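Sterol regulatory element-binding protein cleavage-activating protein (Schizosaccharomyces pombe, PDB 4YHC) escorts the transcription factor precursor Sre1 for processing at low sterol and low oxygen, the present chain being its WD40 domain, which probably binds Sre1. Local coordinates at residues V25-H29 against L54-D58; K120-M126 against F138-E144; S257-P261 against Y301-G305; V444-C448 against V460-I466. The protein carries 9 engineered substitutions. All coordinates share one frame. Residues are numbered along the deposited sequence.

In the fold
This eight-bladed WD40 propeller is held by bonds within blades and packing between them. Contacts 2 and 4 each lie within one blade: contact 2 is an antiparallel strand pair with six backbone hydrogen bonds, contact 4 sets a turn against a strand end and the loop that follows, with one backbone bond, one arginine bond and a citrate bound by both segments. Contacts 1 and 3 are largely apolar and aromatic: the first lays an interblade loop on a WD strand, the second packs one blade on the next. All four are mainly buried, contact 4 having an exposed arginine beside its ligand. The loop of contact 1 leaves the closing blade, to which contact 4 belongs.

Contact 1: V25-H29 against L54-D58; sequences VPVHH and LVVWD
A loop crossing from one propeller blade to the next can be anchored by the tryptophan of a WD repeat, and Trp57 does this here. Segment 54-58 is an extended strand; 25-29 runs almost opposite to it, 169° apart end to end, and is irregular, with Pro26 at phi/psi -69/-10 breaking an otherwise extended path. Trp57 (chi1 t, chi2 -101°) has its CA-to-CB bond toward the loop, and Val25 and Pro26 cover its indole. Val25 CG1 sits over its six-membered ring, 4.0 Å from the centroid in a CH-pi contact, while Pro26 CD approaches Trp57 CH2 at 3.3 Å. Val55, also t, meets Val27 through their CG1 atoms at 3.9 Å and puts CG2 over the imidazole of His29, 4.0 Å from that centroid. His29 takes rotamer m, and its nitrogens bond to Ser53 and Ser47, the latter link as in the histidine-serine pair of classical WD40 repeats. Between the segments the chemistry is thus apolar and CH-pi, while the polar ends of His29 are satisfied outside them.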
# COMPACT_ATOMS: atom_id res chain seq x y z
N VAL A 25 12.02 -7.48 -13.25
CA VAL A 25 12.83 -7.80 -12.08
C VAL A 25 13.51 -9.10 -12.47
O VAL A 25 12.88 -9.95 -13.05
CB VAL A 25 11.94 -8.06 -10.87
CG1 VAL A 25 12.68 -8.84 -9.81
CG2 VAL A 25 11.38 -6.74 -10.32
N PRO A 26 14.81 -9.23 -12.21
CA PRO A 26 15.58 -10.35 -12.77
C PRO A 26 15.25 -11.74 -12.23
O PRO A 26 15.71 -12.70 -12.83
CB PRO A 26 17.04 -10.01 -12.44
CG PRO A 26 17.04 -8.79 -11.63
CD PRO A 26 15.65 -8.30 -11.45
N VAL A 27 14.46 -11.85 -11.17
CA VAL A 27 14.06 -13.15 -10.63
C VAL A 27 12.59 -13.42 -10.90
O VAL A 27 11.82 -12.48 -11.09
CB VAL A 27 14.43 -13.26 -9.12
CG1 VAL A 27 13.88 -14.53 -8.48
CG2 VAL A 27 15.93 -13.29 -9.00
N HIS A 28 12.20 -14.69 -11.01
CA HIS A 28 10.79 -15.02 -11.18
C HIS A 28 10.38 -16.36 -10.57
O HIS A 28 11.18 -17.10 -10.09
CB HIS A 28 10.42 -14.99 -12.66
CG HIS A 28 11.18 -15.96 -13.48
ND1 HIS A 28 10.81 -17.29 -13.60
CD2 HIS A 28 12.30 -15.81 -14.23
CE1 HIS A 28 11.68 -17.92 -14.37
NE2 HIS A 28 12.59 -17.04 -14.77
N HIS A 29 9.09 -16.63 -10.59
CA HIS A 29 8.49 -17.79 -9.96
C HIS A 29 8.18 -18.79 -11.09
O HIS A 29 8.16 -18.41 -12.26
CB HIS A 29 7.18 -17.41 -9.32
CG HIS A 29 7.32 -16.54 -8.13
ND1 HIS A 29 7.15 -17.00 -6.85
CD2 HIS A 29 7.59 -15.20 -8.01
CE1 HIS A 29 7.31 -16.01 -5.99
NE2 HIS A 29 7.54 -14.90 -6.67
N LEU A 54 8.33 -18.09 -2.54
CA LEU A 54 8.58 -16.77 -2.04
C LEU A 54 9.88 -16.22 -2.57
O LEU A 54 10.92 -16.84 -2.47
CB LEU A 54 8.68 -16.85 -0.55
CG LEU A 54 8.62 -15.70 0.46
CD1 LEU A 54 9.88 -15.45 1.20
CD2 LEU A 54 7.92 -14.42 0.10
N VAL A 55 9.84 -14.98 -2.99
CA VAL A 55 11.03 -14.24 -3.36
C VAL A 55 11.00 -12.91 -2.59
O VAL A 55 9.98 -12.13 -2.64
CB VAL A 55 11.09 -13.96 -4.89
CG1 VAL A 55 12.31 -13.11 -5.22
CG2 VAL A 55 11.05 -15.27 -5.72
N VAL A 56 12.06 -12.65 -1.84
CA VAL A 56 12.21 -11.37 -1.26
C VAL A 56 13.44 -10.64 -1.88
O VAL A 56 14.53 -11.21 -2.06
CB VAL A 56 11.96 -11.28 0.27
CG1 VAL A 56 11.60 -12.59 0.95
CG2 VAL A 56 12.82 -10.30 1.03
N TRP A 57 13.16 -9.38 -2.25
CA TRP A 57 14.00 -8.63 -3.21
C TRP A 57 14.28 -7.29 -2.62
O TRP A 57 13.37 -6.63 -2.16
CB TRP A 57 13.18 -8.53 -4.51
CG TRP A 57 13.79 -7.66 -5.55
CD1 TRP A 57 13.45 -6.36 -5.87
CD2 TRP A 57 14.83 -8.04 -6.41
NE1 TRP A 57 14.24 -5.94 -6.91
CE2 TRP A 57 15.10 -6.95 -7.25
CE3 TRP A 57 15.56 -9.23 -6.59
CZ2 TRP A 57 16.07 -7.01 -8.23
CZ3 TRP A 57 16.55 -9.27 -7.56
CH2 TRP A 57 16.78 -8.17 -8.37
N ASP A 58 15.56 -6.88 -2.62
CA ASP A 58 15.98 -5.55 -2.20
C ASP A 58 15.87 -4.58 -3.39
O ASP A 58 16.56 -4.68 -4.38
CB ASP A 58 17.43 -5.55 -1.64
CG ASP A 58 17.74 -4.25 -0.96
OD1 ASP A 58 17.79 -3.21 -1.67
OD2 ASP A 58 17.76 -4.21 0.30

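Contact 2: K120-M126 against F138-E144; sequences KLNVFWM and FELVVVE
Strands 121-126 and 138-144 run antiparallel, their axes 4.7 Å apart at closest approach and 163° apart in direction. Asn122, Phe124 and Met126 form hydrogen-bonded pairs with Val143, Val141 and Glu139, and each pair satisfies both donors and both acceptors. Asn122 N donates to Val143 O and Val143 N to Asn122 O, each at 2.8 Å; Phe124 N reaches Val141 O at 2.9 Å and Val141 N returns to Phe124 O at 2.8 Å; Met126 N to Glu139 O and Glu139 N to Met126 O are both 2.7 Å. The alternate residues Leu121, Val123 and Trp125 face Glu144, Val142 and Leu140 in non-hydrogen-bonded pairs. This is the hairpin of the first two strands of a WD40 blade, in the predicted third repeat; Phe138, Leu140 and Val142 pass their backbone bonds on to strand 148-156. Leu121, Val123 and Trp125 look toward the preceding blade, where Trp125 NE1 bonds to Ser90. Asn122, Phe124 and Met126 look toward the following one, and Asn122 ND2 bonds to Ser178. Glu144 OE1 is taken by Ser119. With chi1 m, Trp125 points its edge at the face of Phe138 (centroids 4.9 Å apart, planes at 83°) and receives Leu140 CD2 over its five-membered ring, 4.1 Å from the centroid. Val123 CG1 meets Leu140 CD2 at 3.3 Å, and Phe124 CE2 meets Val143 CG2 at 3.6 Å.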
# COMPACT_ATOMS: atom_id res chain seq x y z
N LYS A 120 -9.85 -15.92 7.08
CA LYS A 120 -8.96 -15.10 6.32
C LYS A 120 -8.16 -14.23 7.32
O LYS A 120 -8.72 -13.68 8.24
CB LYS A 120 -9.78 -14.23 5.36
CG LYS A 120 -9.95 -14.84 3.97
CD LYS A 120 -10.78 -16.13 3.92
CE LYS A 120 -10.50 -16.91 2.63
NZ LYS A 120 -11.68 -17.62 2.07
N LEU A 121 -6.86 -14.13 7.11
CA LEU A 121 -5.99 -13.33 7.98
C LEU A 121 -5.49 -12.04 7.36
O LEU A 121 -5.14 -12.03 6.18
CB LEU A 121 -4.74 -14.12 8.35
CG LEU A 121 -4.91 -15.39 9.15
CD1 LEU A 121 -3.53 -15.69 9.75
CD2 LEU A 121 -5.96 -15.29 10.24
N ASN A 122 -5.39 -11.00 8.17
CA ASN A 122 -4.55 -9.87 7.84
C ASN A 122 -3.54 -9.73 8.96
O ASN A 122 -3.95 -9.83 10.11
CB ASN A 122 -5.41 -8.65 7.73
CG ASN A 122 -4.72 -7.52 7.01
OD1 ASN A 122 -3.68 -7.72 6.36
ND2 ASN A 122 -5.29 -6.32 7.13
N VAL A 123 -2.23 -9.56 8.64
CA VAL A 123 -1.19 -9.43 9.64
C VAL A 123 -0.39 -8.15 9.53
O VAL A 123 -0.08 -7.79 8.44
CB VAL A 123 -0.20 -10.60 9.51
CG1 VAL A 123 0.91 -10.42 10.53
CG2 VAL A 123 -0.90 -11.92 9.74
N PHE A 124 -0.05 -7.49 10.63
CA PHE A 124 0.63 -6.19 10.60
C PHE A 124 1.66 -6.22 11.67
O PHE A 124 1.36 -6.68 12.75
CB PHE A 124 -0.26 -5.02 11.11
CG PHE A 124 -1.62 -5.03 10.60
CD1 PHE A 124 -1.86 -4.80 9.31
CD2 PHE A 124 -2.67 -5.25 11.47
CE1 PHE A 124 -3.13 -4.79 8.82
CE2 PHE A 124 -3.95 -5.27 11.00
CZ PHE A 124 -4.18 -5.04 9.67
N TRP A 125 2.83 -5.68 11.40
CA TRP A 125 3.84 -5.38 12.40
C TRP A 125 3.73 -3.94 12.89
O TRP A 125 3.59 -3.00 12.08
CB TRP A 125 5.21 -5.48 11.75
CG TRP A 125 5.66 -6.87 11.34
CD1 TRP A 125 5.12 -7.64 10.39
CD2 TRP A 125 6.80 -7.55 11.81
NE1 TRP A 125 5.86 -8.76 10.22
CE2 TRP A 125 6.90 -8.73 11.09
CE3 TRP A 125 7.78 -7.25 12.75
CZ2 TRP A 125 7.94 -9.68 11.30
CZ3 TRP A 125 8.84 -8.16 12.94
CH2 TRP A 125 8.89 -9.37 12.25
N MET A 126 3.82 -3.73 14.20
CA MET A 126 3.86 -2.38 14.69
C MET A 126 5.03 -2.21 15.67
O MET A 126 5.29 -3.09 16.46
CB MET A 126 2.56 -2.01 15.35
CG MET A 126 1.33 -2.27 14.41
SD MET A 126 -0.20 -1.78 15.18
CE MET A 126 -0.21 -0.11 14.63
N PHE A 138 8.42 -5.53 18.89
CA PHE A 138 7.33 -5.29 17.95
C PHE A 138 6.07 -5.81 18.55
O PHE A 138 6.10 -6.73 19.35
CB PHE A 138 7.52 -6.02 16.60
CG PHE A 138 8.72 -5.58 15.81
CD1 PHE A 138 8.68 -4.42 15.01
CD2 PHE A 138 9.90 -6.28 15.90
CE1 PHE A 138 9.78 -4.04 14.27
CE2 PHE A 138 11.01 -5.88 15.16
CZ PHE A 138 10.96 -4.76 14.36
N GLU A 139 4.94 -5.25 18.10
CA GLU A 139 3.67 -5.92 18.19
C GLU A 139 3.23 -6.48 16.85
O GLU A 139 3.24 -5.78 15.85
CB GLU A 139 2.65 -4.98 18.78
CG GLU A 139 3.02 -4.65 20.22
CD GLU A 139 2.09 -3.65 20.85
OE1 GLU A 139 2.03 -2.51 20.31
OE2 GLU A 139 1.43 -4.04 21.86
N LEU A 140 2.91 -7.77 16.83
CA LEU A 140 2.51 -8.46 15.64
C LEU A 140 1.03 -8.69 15.78
O LEU A 140 0.60 -9.46 16.69
CB LEU A 140 3.21 -9.81 15.49
CG LEU A 140 3.84 -10.30 14.21
CD1 LEU A 140 4.04 -11.83 14.26
CD2 LEU A 140 3.12 -9.88 12.94
N VAL A 141 0.25 -8.09 14.90
CA VAL A 141 -1.20 -8.15 15.02
C VAL A 141 -1.77 -9.06 13.96
O VAL A 141 -1.47 -8.95 12.75
CB VAL A 141 -1.80 -6.75 14.89
CG1 VAL A 141 -3.32 -6.77 15.01
CG2 VAL A 141 -1.20 -5.82 15.95
N VAL A 142 -2.64 -9.96 14.39
CA VAL A 142 -3.28 -10.89 13.52
C VAL A 142 -4.76 -10.68 13.58
O VAL A 142 -5.38 -10.82 14.64
CB VAL A 142 -2.95 -12.34 13.97
CG1 VAL A 142 -3.60 -13.35 13.04
CG2 VAL A 142 -1.46 -12.54 13.93
N VAL A 143 -5.33 -10.33 12.44
CA VAL A 143 -6.73 -10.02 12.35
C VAL A 143 -7.43 -11.08 11.54
O VAL A 143 -7.03 -11.39 10.40
CB VAL A 143 -7.00 -8.62 11.72
CG1 VAL A 143 -8.49 -8.31 11.69
CG2 VAL A 143 -6.27 -7.52 12.49
N GLU A 144 -8.53 -11.60 12.10
CA GLU A 144 -9.32 -12.63 11.44
C GLU A 144 -10.63 -12.08 10.94
O GLU A 144 -11.26 -11.26 11.57
CB GLU A 144 -9.61 -13.78 12.38
CG GLU A 144 -8.39 -14.63 12.69
CD GLU A 144 -8.74 -15.73 13.66
OE1 GLU A 144 -9.58 -16.60 13.27
OE2 GLU A 144 -8.20 -15.71 14.81

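Contact 3: S257-P261 against Y301-G305; sequences SFTLP and YYYYG
Tyr304 presents the face of its ring to the edge of Phe258, with centroids 5.1 Å apart, planes inclined at 56° and Phe258 CD2 at 3.8 Å from Tyr304 CZ. Both side chains adopt the m rotamer and point across the gap from extended backbones. The chains themselves stay well apart: the nearest CA pairs are Phe258 with Tyr304 at 10.2 Å and Leu260 with Tyr302 at 9.0 Å, so long side chains must span the space. Leu260 (m, t) lays CD2 over the Tyr302 ring, 3.7 Å from its centroid, a CH-pi contact, and the same methyl comes to 3.5 Å from Tyr304 OH. Pro261 closes the end, with CD 3.2 Å from Tyr302 OH. A water supplies a polar link: it donates to Thr259 O at 2.6 Å and accepts from Tyr304 OH at 2.7 Å, joining a backbone carbonyl to a phenol with no direct bond between the segments. Alternation along 301-304 sorts the tyrosines, Tyr302 and Tyr304 turning toward 257-261 while Tyr301 and Tyr303 are out of its reach. This is face-to-face packing of adjacent propeller blades. Strand 253-259 is the outermost strand of its four-stranded blade, bonded to strand 243-248, and strand 299-304 lies between strands 281-292 and 344-349 of the next, whose Phe289 meets both Phe258 and Tyr304.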
# COMPACT_ATOMS: atom_id res chain seq x y z
N SER A 257 -15.46 16.08 4.28
CA SER A 257 -16.12 15.06 3.49
C SER A 257 -15.91 15.41 2.08
O SER A 257 -16.21 16.53 1.66
CB SER A 257 -17.61 14.98 3.81
OG SER A 257 -17.69 14.57 5.16
N PHE A 258 -15.26 14.52 1.37
CA PHE A 258 -15.04 14.69 -0.05
C PHE A 258 -16.28 14.11 -0.73
O PHE A 258 -16.85 13.19 -0.22
CB PHE A 258 -13.78 13.90 -0.53
CG PHE A 258 -12.46 14.44 0.02
CD1 PHE A 258 -12.05 14.14 1.28
CD2 PHE A 258 -11.67 15.24 -0.75
CE1 PHE A 258 -10.83 14.60 1.78
CE2 PHE A 258 -10.44 15.69 -0.28
CZ PHE A 258 -10.05 15.40 1.00
N THR A 259 -16.67 14.64 -1.89
CA THR A 259 -17.83 14.12 -2.62
C THR A 259 -17.36 13.20 -3.72
O THR A 259 -16.53 13.61 -4.53
CB THR A 259 -18.65 15.28 -3.26
OG1 THR A 259 -19.02 16.18 -2.22
CG2 THR A 259 -19.94 14.75 -3.87
N LEU A 260 -17.82 11.95 -3.68
CA LEU A 260 -17.43 10.91 -4.64
C LEU A 260 -18.64 10.13 -5.10
O LEU A 260 -19.66 10.08 -4.43
CB LEU A 260 -16.41 9.90 -4.02
CG LEU A 260 -15.04 10.56 -3.77
CD1 LEU A 260 -14.18 9.56 -3.00
CD2 LEU A 260 -14.31 11.02 -5.03
N PRO A 261 -18.49 9.44 -6.20
CA PRO A 261 -19.53 8.47 -6.57
C PRO A 261 -19.37 7.21 -5.77
O PRO A 261 -18.42 7.10 -4.94
CB PRO A 261 -19.26 8.23 -8.06
CG PRO A 261 -17.84 8.52 -8.24
CD PRO A 261 -17.44 9.57 -7.24
N TYR A 301 -9.23 7.72 -10.75
CA TYR A 301 -8.23 8.48 -9.98
C TYR A 301 -8.69 9.91 -9.86
O TYR A 301 -8.96 10.56 -10.86
CB TYR A 301 -6.86 8.41 -10.64
CG TYR A 301 -6.32 7.01 -10.70
CD1 TYR A 301 -6.67 6.15 -11.73
CD2 TYR A 301 -5.43 6.57 -9.71
CE1 TYR A 301 -6.17 4.86 -11.79
CE2 TYR A 301 -4.93 5.29 -9.75
CZ TYR A 301 -5.28 4.44 -10.81
OH TYR A 301 -4.82 3.18 -10.77
N TYR A 302 -8.94 10.33 -8.62
CA TYR A 302 -9.27 11.70 -8.34
C TYR A 302 -8.05 12.34 -7.70
O TYR A 302 -7.49 11.77 -6.71
CB TYR A 302 -10.43 11.76 -7.37
CG TYR A 302 -11.80 11.59 -7.96
CD1 TYR A 302 -12.11 10.51 -8.76
CD2 TYR A 302 -12.81 12.49 -7.66
CE1 TYR A 302 -13.39 10.32 -9.26
CE2 TYR A 302 -14.10 12.33 -8.18
CZ TYR A 302 -14.37 11.24 -8.97
OH TYR A 302 -15.61 11.07 -9.40
N TYR A 303 -7.63 13.43 -8.28
CA TYR A 303 -6.48 14.21 -7.85
C TYR A 303 -6.94 15.61 -7.43
O TYR A 303 -7.64 16.34 -8.22
CB TYR A 303 -5.47 14.32 -9.00
CG TYR A 303 -4.32 15.25 -8.71
CD1 TYR A 303 -3.20 14.81 -7.96
CD2 TYR A 303 -4.31 16.55 -9.19
CE1 TYR A 303 -2.12 15.67 -7.70
CE2 TYR A 303 -3.26 17.41 -8.96
CZ TYR A 303 -2.15 16.94 -8.22
OH TYR A 303 -1.13 17.81 -7.96
N TYR A 304 -6.58 16.00 -6.21
CA TYR A 304 -6.92 17.31 -5.67
C TYR A 304 -5.67 18.12 -5.41
O TYR A 304 -4.76 17.66 -4.73
CB TYR A 304 -7.70 17.17 -4.36
CG TYR A 304 -8.92 16.28 -4.42
CD1 TYR A 304 -8.82 14.92 -4.16
CD2 TYR A 304 -10.17 16.80 -4.71
CE1 TYR A 304 -9.93 14.11 -4.21
CE2 TYR A 304 -11.29 16.00 -4.76
CZ TYR A 304 -11.16 14.65 -4.50
OH TYR A 304 -12.27 13.84 -4.55
N GLY A 305 -5.63 19.34 -5.93
CA GLY A 305 -4.53 20.24 -5.62
C GLY A 305 -4.00 21.06 -6.78
O GLY A 305 -4.15 20.69 -7.95
O HOH W 1 -14.55 15.19 -4.89

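Contact 4: V444-C448 against V460-I466; sequences VSDRC and VGYGSEI. With CIT (citric acid), chain C.
A citrate, probably from the crystallisation liquor, occupies a pocket between the type I turn from Ser445 to Cys448 and the loop after strand 456-462 in the propeller's closing blade. Ser445 OG donates to its O1 at a very short 2.5 Å, Ser464 OG to the same O1 at 2.7 Å, and Glu465 N to O2 at 2.8 Å; Arg60 adds another. Both serines build ST turns, accepting at OG from a backbone nitrogen two residues on: Arg447 N to Ser445 OG, 3.0 Å, and Ile466 N to Ser464 OG, 3.1 Å. In this blade the N-terminal strand 20-24 pairs with the C-terminal strand 456-462, the Velcro closure of beta-propellers. Cys448 and Gly461 form an antiparallel non-hydrogen-bonded pair with CA atoms 4.1 Å apart, and an ideal CB on Gly461 would clash with Arg447 O. That oxygen accepts from Tyr462 N at 3.0 Å, while Arg447 NH1 reaches Gly463 O at 2.6 Å. Ile466 CD1 touches Val444 CG1 at 3.4 Å and Cys448 CB at 3.7 Å.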
# COMPACT_ATOMS: atom_id res chain seq x y z
N VAL A 444 5.85 1.13 -5.42
CA VAL A 444 7.09 0.85 -4.80
C VAL A 444 7.91 2.06 -4.39
O VAL A 444 8.92 1.94 -3.72
CB VAL A 444 7.73 -0.18 -5.76
CG1 VAL A 444 8.80 0.31 -6.69
CG2 VAL A 444 7.78 -1.52 -5.15
N SER A 445 7.46 3.25 -4.77
CA SER A 445 8.04 4.48 -4.37
C SER A 445 7.10 5.59 -4.91
O SER A 445 6.11 5.29 -5.60
CB SER A 445 9.46 4.67 -4.96
OG SER A 445 9.50 5.18 -6.31
N ASP A 446 7.44 6.84 -4.58
CA ASP A 446 6.76 8.01 -5.11
C ASP A 446 6.83 8.14 -6.68
O ASP A 446 6.09 8.94 -7.26
CB ASP A 446 7.32 9.23 -4.47
CG ASP A 446 6.94 9.38 -2.99
OD1 ASP A 446 6.03 8.68 -2.49
OD2 ASP A 446 7.55 10.27 -2.33
N ARG A 447 7.71 7.41 -7.33
CA ARG A 447 7.81 7.45 -8.77
C ARG A 447 7.89 6.09 -9.44
O ARG A 447 8.33 5.97 -10.59
CB ARG A 447 9.05 8.24 -9.19
CG ARG A 447 9.04 9.73 -8.84
CD ARG A 447 10.38 10.37 -9.34
NE ARG A 447 10.84 11.43 -8.47
CZ ARG A 447 12.11 11.73 -8.19
NH1 ARG A 447 13.16 11.04 -8.67
NH2 ARG A 447 12.32 12.75 -7.39
N CYS A 448 7.56 5.04 -8.73
CA CYS A 448 7.75 3.71 -9.29
C CYS A 448 6.73 2.72 -8.75
O CYS A 448 6.27 2.83 -7.59
CB CYS A 448 9.16 3.19 -9.03
SG CYS A 448 9.61 1.83 -10.10
N VAL A 460 7.94 -0.17 -13.34
CA VAL A 460 7.63 0.94 -14.25
C VAL A 460 7.65 2.20 -13.46
O VAL A 460 6.97 2.31 -12.41
CB VAL A 460 6.21 0.79 -14.85
CG1 VAL A 460 5.87 1.86 -15.88
CG2 VAL A 460 6.06 -0.60 -15.53
N GLY A 461 8.43 3.17 -13.93
CA GLY A 461 8.62 4.42 -13.21
C GLY A 461 9.01 5.62 -14.03
O GLY A 461 9.30 5.51 -15.22
N TYR A 462 8.98 6.75 -13.39
CA TYR A 462 9.34 8.04 -13.99
C TYR A 462 10.39 8.79 -13.19
O TYR A 462 10.19 9.22 -12.04
CB TYR A 462 8.14 8.95 -14.21
CG TYR A 462 8.47 10.11 -15.03
CD1 TYR A 462 8.69 9.94 -16.41
CD2 TYR A 462 8.54 11.39 -14.49
CE1 TYR A 462 9.04 10.98 -17.20
CE2 TYR A 462 8.88 12.47 -15.31
CZ TYR A 462 9.13 12.24 -16.65
OH TYR A 462 9.45 13.26 -17.49
N GLY A 463 11.53 8.95 -13.81
CA GLY A 463 12.63 9.58 -13.14
C GLY A 463 13.03 8.93 -11.82
O GLY A 463 13.38 9.63 -10.85
N SER A 464 12.91 7.62 -11.75
CA SER A 464 13.04 6.89 -10.47
C SER A 464 14.49 6.48 -10.22
O SER A 464 15.14 5.96 -11.10
CB SER A 464 12.17 5.65 -10.47
OG SER A 464 12.36 4.89 -9.30
N GLU A 465 14.95 6.64 -8.98
CA GLU A 465 16.31 6.17 -8.60
C GLU A 465 16.40 4.65 -8.52
O GLU A 465 17.48 4.09 -8.33
CB GLU A 465 16.66 6.65 -7.23
CG GLU A 465 16.74 8.14 -7.13
CD GLU A 465 16.92 8.62 -5.69
OE1 GLU A 465 17.15 7.80 -4.77
OE2 GLU A 465 16.83 9.85 -5.48
N ILE A 466 15.25 3.97 -8.58
CA ILE A 466 15.25 2.55 -8.61
C ILE A 466 16.00 2.03 -9.86
O ILE A 466 16.57 0.96 -9.83
CB ILE A 466 13.82 2.00 -8.52
CG1 ILE A 466 13.30 2.20 -7.09
CG2 ILE A 466 13.74 0.53 -8.92
CD1 ILE A 466 11.88 1.81 -6.88
C1 CIT C . 12.08 7.34 -6.76
O1 CIT C . 11.59 6.21 -7.13
O2 CIT C . 13.15 7.84 -7.21
C2 CIT C . 11.33 8.21 -5.76
C3 CIT C . 12.24 8.87 -4.71
O7 CIT C . 13.21 9.67 -5.38
C4 CIT C . 11.36 9.72 -3.82
C5 CIT C . 12.10 10.50 -2.77
O3 CIT C . 11.49 11.45 -2.26
O4 CIT C . 13.26 10.24 -2.46
C6 CIT C . 12.87 7.80 -3.84
O5 CIT C . 12.13 7.09 -3.11
O6 CIT C . 14.12 7.62 -3.90